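Local atomic coordinates of bacterial regulatory proteins, TetR family (Nitrosomonas europaea, PDB entry 3NI7), a protein that probably binds DNA through an N-terminal helix-turn-helix motif and acts as a transcriptional regulator of the TetR family. Residues Lys68-Ala73 / His85-Ile90; Ala57-Ala62 / Met89-Ala94. All coordinates share one frame; numbering follows the deposited sequence.

Interaction 1: residues Lys68-Ala73 / His85-Ile90; sequences KEAESA and HHLIMI
Glu69 meets His86 and Ile90 at the type I beta turn from Glu69 to Ser72, beside helix 80-96 in the all-helical fold of a TetR-family regulator. Its side chain starts toward the other helix. CB lies 4.2 Å from Ile90 CG1. With CG anti to the backbone N (chi1 -160°), the next carbon comes within contact of both partners, 3.9 Å from Ile90 CG1 and also against the imidazole atoms ND1 and CE1 of His86. A bend at chi2 (57°) then sends CD over to the same ring, near CE1. The carboxylate splits its contacts: OE1 stands 3.6 Å from His86 CE1, approaching the ring obliquely, whereas OE2 lies 3.8 Å from the terminal methyl CD1 of Ile90. Although carboxylate and imidazole planes are only 16° apart, the two side chains cross at about a right angle, and they meet by van der Waals contact. OE2 also has a long, weak ion pair with Arg65 one turn earlier. An alanine in place of Glu69 would probably leave a gap against His86 CE1 and Ile90 CD1, set the imidazole freer to turn and deprive Arg65 of its weak carboxylate mate. Next along the turn, the CB of Ala70 touches Leu87 CD2 at 4.1 Å. Leu87 is buried and also packs on Trp131, Val132 and Ala135 of helix 115-135, so this corner joins three helices. The turn itself closes on one acceptor, the carbonyl oxygen of Glu69, which takes the amide N of Ser72 and, at 2.9 Å and on a lone pair in the carbonyl plane, the hydroxyl OG of the same serine.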
# COMPACT_ATOMS: atom_id res chain seq x y z
N LYS A 68 -23.97 -7.44 -1.88
CA LYS A 68 -25.41 -7.19 -1.67
C LYS A 68 -25.72 -5.79 -2.17
O LYS A 68 -26.71 -5.55 -2.87
CB LYS A 68 -25.82 -7.32 -0.21
N GLU A 69 -24.84 -4.87 -1.84
CA GLU A 69 -24.96 -3.52 -2.36
C GLU A 69 -24.94 -3.52 -3.88
O GLU A 69 -25.82 -2.91 -4.51
CB GLU A 69 -23.84 -2.61 -1.83
CG GLU A 69 -24.16 -1.11 -1.93
CD GLU A 69 -25.44 -0.73 -1.20
OE1 GLU A 69 -26.19 0.17 -1.70
OE2 GLU A 69 -25.68 -1.36 -0.11
N ALA A 70 -23.96 -4.21 -4.47
CA ALA A 70 -23.73 -4.14 -5.92
C ALA A 70 -24.89 -4.61 -6.78
O ALA A 70 -24.84 -4.47 -7.99
CB ALA A 70 -22.49 -4.91 -6.28
N GLU A 71 -25.92 -5.17 -6.16
CA GLU A 71 -27.10 -5.66 -6.90
C GLU A 71 -28.42 -5.06 -6.41
O GLU A 71 -29.50 -5.47 -6.85
CB GLU A 71 -27.17 -7.19 -6.82
CG GLU A 71 -27.06 -7.73 -5.40
CD GLU A 71 -27.27 -9.25 -5.29
OE1 GLU A 71 -26.98 -9.79 -4.19
OE2 GLU A 71 -27.71 -9.91 -6.27
N SER A 72 -28.34 -4.10 -5.49
CA SER A 72 -29.53 -3.36 -5.05
C SER A 72 -29.97 -2.43 -6.19
O SER A 72 -29.13 -1.89 -6.92
CB SER A 72 -29.28 -2.57 -3.76
OG SER A 72 -28.33 -1.54 -3.95
N ALA A 73 -31.28 -2.26 -6.34
CA ALA A 73 -31.83 -1.39 -7.38
C ALA A 73 -31.27 0.03 -7.23
O ALA A 73 -31.03 0.71 -8.23
CB ALA A 73 -33.36 -1.38 -7.32
N HIS A 85 -16.87 4.60 -5.01
CA HIS A 85 -16.77 5.15 -3.64
C HIS A 85 -17.76 4.46 -2.71
O HIS A 85 -17.48 4.22 -1.53
CB HIS A 85 -17.02 6.64 -3.67
CG HIS A 85 -16.93 7.31 -2.33
ND1 HIS A 85 -18.05 7.57 -1.57
CD2 HIS A 85 -15.88 7.85 -1.67
CE1 HIS A 85 -17.67 8.21 -0.47
NE2 HIS A 85 -16.36 8.40 -0.51
N HIS A 86 -18.92 4.14 -3.23
CA HIS A 86 -19.93 3.56 -2.40
C HIS A 86 -19.53 2.14 -1.98
O HIS A 86 -19.63 1.76 -0.80
CB HIS A 86 -21.25 3.57 -3.12
CG HIS A 86 -22.40 3.37 -2.21
ND1 HIS A 86 -22.50 2.28 -1.36
CD2 HIS A 86 -23.49 4.15 -1.95
CE1 HIS A 86 -23.61 2.38 -0.64
NE2 HIS A 86 -24.22 3.50 -0.97
N LEU A 87 -19.08 1.32 -2.93
CA LEU A 87 -18.69 -0.04 -2.61
C LEU A 87 -17.52 -0.06 -1.65
O LEU A 87 -17.48 -0.89 -0.77
CB LEU A 87 -18.29 -0.81 -3.86
CG LEU A 87 -19.37 -0.91 -4.94
CD1 LEU A 87 -18.76 -1.42 -6.25
CD2 LEU A 87 -20.52 -1.79 -4.41
N ILE A 88 -16.54 0.81 -1.83
CA ILE A 88 -15.36 0.71 -0.99
C ILE A 88 -15.79 1.05 0.42
O ILE A 88 -15.42 0.37 1.41
CB ILE A 88 -14.19 1.59 -1.44
CG1 ILE A 88 -13.62 1.06 -2.77
CG2 ILE A 88 -13.08 1.51 -0.40
CD1 ILE A 88 -12.59 2.05 -3.45
N MSE A 89 -16.65 2.03 0.51
CA MSE A 89 -17.13 2.43 1.82
C MSE A 89 -17.89 1.31 2.51
O MSE A 89 -17.59 1.02 3.65
CB MSE A 89 -17.93 3.76 1.76
CG MSE A 89 -17.06 5.02 1.59
SE MSE A 89 -15.34 5.03 2.59
CE MSE A 89 -15.96 4.66 4.45
N ILE A 90 -18.81 0.63 1.82
CA ILE A 90 -19.50 -0.54 2.40
C ILE A 90 -18.48 -1.54 2.92
O ILE A 90 -18.56 -2.07 4.00
CB ILE A 90 -20.37 -1.29 1.39
CG1 ILE A 90 -21.58 -0.47 0.98
CG2 ILE A 90 -20.90 -2.51 2.02
CD1 ILE A 90 -22.66 -0.46 2.02

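Interaction 2: residues Ala57-Ala62 / Met89-Ala94; sequences AWFDRA and MIWLDA
The indole NE1 of Trp91 is hydrogen-bonded to Asp63 OD1, just beyond segment 57-62, while the same end of the ring rests against the CB of Ala62. That methyl carbon sits by the pyrrole part of the indole, with CD1 at 3.3 Å and NE1 close behind, and it comes in obliquely. CG of Trp91 is anti to the backbone N (chi1 -163°), which sets it on the side of Ala62, 4.0 Å from the CB of that alanine. On the six-membered ring of the indole, CZ2 touches Phe59 CD2 at 3.9 Å; it lies at the edge of the phenyl ring, in its plane. One face of that phenyl ring has Trp58 CD1 above it, offset toward the rim. Next to the indole the backbones come close, with the CA atoms of Ala62 and Trp91 4.9 Å apart. The small Ala94 fits here: its CB is 3.7 Å from Ala62 CA and nearly as near to Ala62 CB. Trp58 adds a looser touch of CZ2 on the carbonyl oxygen of Ala94, its NE1 being hydrogen-bonded to Thr102 OG1. Tyr156 and Phe160 of helix 149-164 also meet the Trp91 ring, building an aromatic cluster in the buried core. The segment axes approach to 9.1 Å and run roughly antiparallel, at 138°. Helix 51-69 follows directly on the predicted helix-turn-helix, and this contact packs it against helix 80-96 of the bundle, as in the TetR fold, where such a helix joins the DNA-binding part to the regulatory core.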
# COMPACT_ATOMS: atom_id res chain seq x y z
N ALA A 57 -12.50 -15.38 6.57
CA ALA A 57 -13.95 -15.22 6.78
C ALA A 57 -14.36 -13.74 7.08
O ALA A 57 -15.42 -13.26 6.64
CB ALA A 57 -14.41 -16.08 7.82
N TRP A 58 -13.49 -13.02 7.78
CA TRP A 58 -13.77 -11.64 8.12
C TRP A 58 -13.82 -10.77 6.84
O TRP A 58 -14.73 -9.94 6.64
CB TRP A 58 -12.67 -11.11 9.05
CG TRP A 58 -12.94 -9.77 9.62
CD1 TRP A 58 -12.18 -8.67 9.50
CD2 TRP A 58 -14.06 -9.39 10.41
NE1 TRP A 58 -12.74 -7.62 10.19
CE2 TRP A 58 -13.91 -8.05 10.74
CE3 TRP A 58 -15.18 -10.08 10.89
CZ2 TRP A 58 -14.81 -7.37 11.50
CZ3 TRP A 58 -16.08 -9.41 11.64
CH2 TRP A 58 -15.91 -8.07 11.94
N PHE A 59 -12.80 -10.94 6.00
CA PHE A 59 -12.73 -10.20 4.77
C PHE A 59 -13.76 -10.69 3.76
O PHE A 59 -14.24 -9.93 2.96
CB PHE A 59 -11.31 -10.24 4.23
CG PHE A 59 -10.38 -9.37 4.99
CD1 PHE A 59 -9.67 -9.82 6.07
CD2 PHE A 59 -10.22 -8.07 4.65
CE1 PHE A 59 -8.80 -8.98 6.79
CE2 PHE A 59 -9.37 -7.24 5.38
CZ PHE A 59 -8.67 -7.72 6.45
N ASP A 60 -14.18 -11.94 3.84
CA ASP A 60 -15.27 -12.36 2.98
C ASP A 60 -16.57 -11.77 3.43
O ASP A 60 -17.48 -11.55 2.63
CB ASP A 60 -15.38 -13.86 2.94
CG ASP A 60 -14.47 -14.44 1.92
OD1 ASP A 60 -14.20 -13.69 0.90
OD2 ASP A 60 -14.03 -15.60 2.09
N ARG A 61 -16.68 -11.51 4.72
CA ARG A 61 -17.92 -10.95 5.19
C ARG A 61 -18.10 -9.55 4.57
O ARG A 61 -19.20 -9.21 4.10
CB ARG A 61 -17.97 -10.91 6.72
CG ARG A 61 -19.28 -10.41 7.21
CD ARG A 61 -19.36 -10.48 8.66
NE ARG A 61 -19.43 -11.85 9.07
CZ ARG A 61 -19.64 -12.23 10.31
NH1 ARG A 61 -19.79 -11.31 11.26
NH2 ARG A 61 -19.66 -13.55 10.61
N ALA A 62 -17.04 -8.75 4.57
CA ALA A 62 -17.04 -7.43 3.89
C ALA A 62 -17.40 -7.58 2.40
O ALA A 62 -18.42 -7.07 1.94
CB ALA A 62 -15.70 -6.78 4.03
N MSE A 89 -16.65 2.03 0.51
CA MSE A 89 -17.13 2.43 1.82
C MSE A 89 -17.89 1.31 2.51
O MSE A 89 -17.59 1.02 3.65
CB MSE A 89 -17.93 3.76 1.76
CG MSE A 89 -17.06 5.02 1.59
SE MSE A 89 -15.34 5.03 2.59
CE MSE A 89 -15.96 4.66 4.45
N ILE A 90 -18.81 0.63 1.82
CA ILE A 90 -19.50 -0.54 2.40
C ILE A 90 -18.48 -1.54 2.92
O ILE A 90 -18.56 -2.07 4.00
CB ILE A 90 -20.37 -1.29 1.39
CG1 ILE A 90 -21.58 -0.47 0.98
CG2 ILE A 90 -20.90 -2.51 2.02
CD1 ILE A 90 -22.66 -0.46 2.02
N TRP A 91 -17.48 -1.77 2.13
CA TRP A 91 -16.45 -2.71 2.54
C TRP A 91 -15.81 -2.22 3.84
O TRP A 91 -15.64 -3.00 4.78
CB TRP A 91 -15.40 -2.79 1.44
CG TRP A 91 -14.52 -3.93 1.50
CD1 TRP A 91 -14.84 -5.19 1.21
CD2 TRP A 91 -13.12 -3.90 1.77
NE1 TRP A 91 -13.73 -6.00 1.33
CE2 TRP A 91 -12.66 -5.23 1.67
CE3 TRP A 91 -12.21 -2.88 2.08
CZ2 TRP A 91 -11.34 -5.59 1.90
CZ3 TRP A 91 -10.90 -3.22 2.32
CH2 TRP A 91 -10.47 -4.57 2.24
N LEU A 92 -15.46 -0.94 3.91
CA LEU A 92 -14.75 -0.48 5.12
C LEU A 92 -15.66 -0.37 6.34
O LEU A 92 -15.23 -0.64 7.46
CB LEU A 92 -14.01 0.78 4.86
CG LEU A 92 -12.78 0.56 3.96
CD1 LEU A 92 -12.48 1.83 3.16
CD2 LEU A 92 -11.57 0.16 4.79
N ASP A 93 -16.92 -0.04 6.10
CA ASP A 93 -17.90 -0.05 7.16
C ASP A 93 -18.09 -1.47 7.73
O ASP A 93 -18.12 -1.69 8.94
CB ASP A 93 -19.23 0.52 6.65
CG ASP A 93 -19.19 2.05 6.51
OD1 ASP A 93 -18.13 2.68 6.79
OD2 ASP A 93 -20.22 2.62 6.10
N ALA A 94 -18.19 -2.44 6.83
CA ALA A 94 -18.26 -3.80 7.22
C ALA A 94 -17.10 -4.11 8.17
O ALA A 94 -17.29 -4.61 9.32
CB ALA A 94 -18.21 -4.66 6.02

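How the interactions relate
Both contacts join helix 51-69 to helix 80-96, and their centres lie about 11 Å apart. As the first helix is followed from Ala62 to Glu69, the nearest partner on the second moves back from Trp91 to Leu87, the register of an antiparallel pair. Interaction 2 is buried, its centre about 4 Å from the centre of the chain, and rests on aromatic rings and two alanines; interaction 1, about 13 Å out, is a surface contact with a carboxylate and an imidazole. Met89 and Ile90 belong to both ranges, yet of the two Ile90 touches the partner segment, in interaction 1 alone. The predicted helix-turn-helix precedes helix 51-69, so interaction 2 is the nearer to it in sequence.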